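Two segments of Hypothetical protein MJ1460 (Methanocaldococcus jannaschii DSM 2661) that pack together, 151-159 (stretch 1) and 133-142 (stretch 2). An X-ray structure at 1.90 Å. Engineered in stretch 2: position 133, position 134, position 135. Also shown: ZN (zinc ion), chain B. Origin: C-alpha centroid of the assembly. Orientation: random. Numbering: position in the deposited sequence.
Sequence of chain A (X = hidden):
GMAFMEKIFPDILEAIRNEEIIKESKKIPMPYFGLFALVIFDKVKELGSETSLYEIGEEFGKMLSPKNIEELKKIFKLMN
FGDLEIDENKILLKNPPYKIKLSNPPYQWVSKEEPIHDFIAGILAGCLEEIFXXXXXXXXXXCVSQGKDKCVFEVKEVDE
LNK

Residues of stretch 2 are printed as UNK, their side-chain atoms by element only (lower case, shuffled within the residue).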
# COMPACT_ATOMS: atom_id res chain seq x y z
N CYS A 151 1.76 12.19 17.85
CA CYS A 151 0.32 11.92 17.78
C CYS A 151 -0.12 11.25 19.08
O CYS A 151 0.66 10.48 19.67
CB CYS A 151 -0.03 11.04 16.60
SG CYS A 151 0.56 11.59 14.90
N VAL A 152 -1.36 11.52 19.49
CA VAL A 152 -1.94 10.99 20.71
C VAL A 152 -3.29 10.35 20.41
O VAL A 152 -4.19 10.95 19.82
CB VAL A 152 -2.10 12.05 21.78
CG1 VAL A 152 -2.73 11.44 23.05
CG2 VAL A 152 -0.77 12.73 22.09
N PHE A 153 -3.41 9.11 20.88
CA PHE A 153 -4.60 8.29 20.70
C PHE A 153 -5.24 7.95 22.06
O PHE A 153 -4.56 7.47 22.97
CB PHE A 153 -4.25 7.01 19.96
CG PHE A 153 -3.56 7.23 18.60
CD1 PHE A 153 -2.17 7.38 18.53
CD2 PHE A 153 -4.29 7.23 17.43
CE1 PHE A 153 -1.52 7.54 17.28
CE2 PHE A 153 -3.64 7.43 16.16
CZ PHE A 153 -2.26 7.54 16.09
N GLU A 154 -6.54 8.17 22.14
CA GLU A 154 -7.40 7.79 23.26
C GLU A 154 -7.95 6.36 23.01
O GLU A 154 -8.55 6.10 21.93
CB GLU A 154 -8.58 8.76 23.23
CG GLU A 154 -9.16 9.21 24.49
CD GLU A 154 -9.87 10.55 24.25
OE1 GLU A 154 -10.66 10.63 23.25
OE2 GLU A 154 -9.59 11.54 24.97
N VAL A 155 -7.71 5.44 23.96
CA VAL A 155 -8.13 4.02 23.84
C VAL A 155 -9.25 3.73 24.82
O VAL A 155 -9.06 3.85 26.03
CB VAL A 155 -6.97 3.00 24.12
CG1 VAL A 155 -7.47 1.52 23.92
CG2 VAL A 155 -5.77 3.29 23.25
N LYS A 156 -10.39 3.28 24.29
CA LYS A 156 -11.60 3.03 25.05
C LYS A 156 -12.04 1.60 24.86
O LYS A 156 -12.06 1.06 23.75
CB LYS A 156 -12.73 3.90 24.57
CG LYS A 156 -12.64 5.35 25.02
CD LYS A 156 -13.68 6.22 24.31
CE LYS A 156 -13.40 6.34 22.80
NZ LYS A 156 -11.95 6.58 22.40
N GLU A 157 -12.43 0.99 25.96
CA GLU A 157 -12.91 -0.37 25.95
C GLU A 157 -14.42 -0.26 25.76
O GLU A 157 -15.06 0.59 26.40
CB GLU A 157 -12.55 -0.98 27.31
CG GLU A 157 -12.48 -2.43 27.37
CD GLU A 157 -12.41 -2.95 28.80
OE1 GLU A 157 -11.40 -2.67 29.50
OE2 GLU A 157 -13.35 -3.66 29.20
N VAL A 158 -15.00 -1.09 24.91
CA VAL A 158 -16.40 -0.99 24.60
C VAL A 158 -17.07 -2.36 24.54
O VAL A 158 -16.42 -3.37 24.24
CB VAL A 158 -16.59 -0.25 23.22
CG1 VAL A 158 -16.08 1.21 23.31
CG2 VAL A 158 -15.90 -0.99 22.08
N ASP A 159 -18.38 -2.41 24.82
CA ASP A 159 -19.20 -3.61 24.50
C ASP A 159 -20.30 -3.30 23.48
O ASP A 159 -20.20 -3.68 22.30
CB ASP A 159 -19.81 -4.25 25.76
CG ASP A 159 -19.84 -3.32 26.94
OD1 ASP A 159 -18.77 -3.14 27.59
OD2 ASP A 159 -20.92 -2.77 27.24
N UNK A 133 -8.36 -9.06 24.08
CA UNK A 133 -9.65 -9.71 23.89
C UNK A 133 -10.82 -8.76 23.74
O UNK A 133 -11.72 -9.01 22.91
c UNK A 133 -11.20 -11.58 24.68
c UNK A 133 -12.26 -13.34 23.42
o UNK A 133 -14.55 -13.90 23.71
c UNK A 133 -12.41 -11.34 25.32
c UNK A 133 -9.96 -10.76 24.98
c UNK A 133 -13.55 -12.09 25.00
c UNK A 133 -11.15 -12.60 23.74
c UNK A 133 -13.46 -13.09 24.05
N UNK A 134 -10.83 -7.71 24.55
CA UNK A 134 -11.91 -6.71 24.53
C UNK A 134 -12.01 -6.01 23.18
O UNK A 134 -11.03 -5.95 22.44
c UNK A 134 -11.14 -7.17 29.57
c UNK A 134 -10.42 -5.77 27.75
o UNK A 134 -10.96 -7.66 30.84
c UNK A 134 -12.39 -7.09 27.53
c UNK A 134 -12.22 -7.60 28.82
c UNK A 134 -10.23 -6.26 29.04
c UNK A 134 -11.50 -6.18 26.99
c UNK A 134 -11.71 -5.64 25.60
N UNK A 135 -13.22 -5.53 22.86
CA UNK A 135 -13.44 -4.60 21.74
C UNK A 135 -12.91 -3.27 22.19
O UNK A 135 -13.23 -2.84 23.31
c UNK A 135 -17.52 -7.15 21.06
c UNK A 135 -17.01 -7.88 19.99
c UNK A 135 -15.64 -5.61 20.93
o UNK A 135 -17.70 -9.00 19.53
c UNK A 135 -15.83 -7.50 19.40
c UNK A 135 -15.15 -6.37 19.85
c UNK A 135 -16.84 -6.00 21.52
c UNK A 135 -14.92 -4.39 21.41
N UNK A 136 -12.12 -2.62 21.34
CA UNK A 136 -11.60 -1.27 21.60
C UNK A 136 -12.04 -0.28 20.55
O UNK A 136 -12.14 -0.62 19.35
c UNK A 136 -9.30 -1.29 24.07
c UNK A 136 -9.22 -3.33 22.84
c UNK A 136 -9.51 -1.97 22.88
c UNK A 136 -10.08 -1.26 21.67
c UNK A 136 -8.70 -4.00 23.97
c UNK A 136 -8.79 -1.93 25.19
c UNK A 136 -8.49 -3.30 25.13
N UNK A 137 -12.29 0.97 20.98
CA UNK A 137 -12.36 2.10 20.05
C UNK A 137 -11.21 3.07 20.30
O UNK A 137 -10.97 3.47 21.42
c UNK A 137 -13.63 4.12 19.36
c UNK A 137 -14.87 1.96 19.71
c UNK A 137 -13.69 2.87 20.17
N UNK A 138 -10.49 3.44 19.24
CA UNK A 138 -9.29 4.28 19.33
C UNK A 138 -9.54 5.55 18.52
O UNK A 138 -9.90 5.49 17.32
c UNK A 138 -7.89 2.21 19.66
c UNK A 138 -8.03 3.51 18.85
c UNK A 138 -6.70 4.38 18.93
N UNK A 139 -9.38 6.69 19.18
CA UNK A 139 -9.67 7.96 18.59
C UNK A 139 -8.45 8.89 18.73
O UNK A 139 -7.95 9.09 19.81
c UNK A 139 -11.27 9.92 18.74
c UNK A 139 -10.91 8.54 19.26
o UNK A 139 -11.30 10.15 17.51
n UNK A 139 -11.61 10.82 19.65
N UNK A 140 -7.97 9.42 17.62
CA UNK A 140 -6.77 10.21 17.62
C UNK A 140 -7.24 11.61 17.99
O UNK A 140 -8.11 12.16 17.32
c UNK A 140 -6.03 10.20 16.25
c UNK A 140 -3.95 10.91 14.97
o UNK A 140 -2.71 11.15 14.96
c UNK A 140 -4.68 10.93 16.30
o UNK A 140 -4.60 10.70 13.94
N UNK A 141 -6.66 12.16 19.06
CA UNK A 141 -7.08 13.44 19.60
C UNK A 141 -6.02 14.51 19.42
O UNK A 141 -6.33 15.69 19.53
c UNK A 141 -8.64 12.23 21.32
c UNK A 141 -6.22 12.84 21.96
c UNK A 141 -7.46 13.27 21.12
N UNK A 142 -4.76 14.14 19.19
CA UNK A 142 -3.73 15.13 18.78
C UNK A 142 -2.87 14.50 17.68
O UNK A 142 -2.67 13.28 17.66
o UNK A 142 -2.82 16.42 23.49
c UNK A 142 -3.44 15.94 21.22
o UNK A 142 -1.21 16.49 22.04
c UNK A 142 -2.42 16.32 22.32
c UNK A 142 -2.80 15.56 19.93
ZN ZN B . -1.41 11.73 13.73
O HOH W 1 -15.07 -5.63 25.24

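Position 133 carries one carbon and then a six-carbon ring bearing an oxygen, and it reaches nothing on stretch 1: Tyr133, an engineered residue with positive phi just after a helix. Position 134 has the same atoms, but one ring face lies over the carboxylate carbon of Glu157, 3.6 Å from CD to the nearest ring carbon; it is Tyr134, also engineered. Position 135 repeats the pattern. Its CB sits 3.6 Å from Val158 CG2 and the ring edge faces Val158 O, while a water accepts from the backbone N of 135 (3.0 Å) and donates to Val158 O (2.8 Å). This is the third engineered residue, Tyr135.

At position 136 a carbon leads to a six-carbon ring with no oxygen, one ring carbon 3.4 Å from Val155 CG1: buried Phe136. Position 137 has three carbons, branched at the first, and one methyl lies 3.9 Å from Val158 CG1. A valine fits, Val137. Position 138 has the same branched trio on the other face of the sheet, with one methyl 3.7 Å from Phe153 CB: Val138.

Position 139 shows two carbons, the second carrying an oxygen and a nitrogen. Its nitrogen is 3.7 Å from Glu154 OE1, too far to count as a bond; this amide is Asn139. Position 140 has three carbons ending in two oxygens. Its middle carbon lies over a face of the Phe153 ring, 4.1 Å from the centroid, and one oxygen is 1.9 Å from ZN: Glu140, whose OE2 is the ligand. Position 141 is again a branched trio, a methyl 3.9 Å from Val152 CG1, so Val141. Position 142 has three carbons and two terminal oxygens, one of them 3.8 Å from Val152 CG2: Glu142.

The contact is an antiparallel ladder whose two faces do different work. Paired backbone bonds set the register, such as Lys156 N to Val137 O at 2.9 Å and Asn139 N to Glu154 O at 2.9 Å. One face gathers Phe136, Val138 and Glu140 against Val155 and Phe153; the other mixes valines with polar chains, where Lys156 NZ adds a weak bond to Val137 O at 3.4 Å. Near Val152 a bulge shifts the register by one, and Val152 O accepts from both Val141 N (2.9 Å) and Glu142 N (3.3 Å). Beside it the metal ties the strands together: Cys151 SG binds ZN at 2.3 Å alongside Glu140, with two further ligand atoms from elsewhere in the structure.

Stretch 2, residues 133-142: YYYFVVNEVE
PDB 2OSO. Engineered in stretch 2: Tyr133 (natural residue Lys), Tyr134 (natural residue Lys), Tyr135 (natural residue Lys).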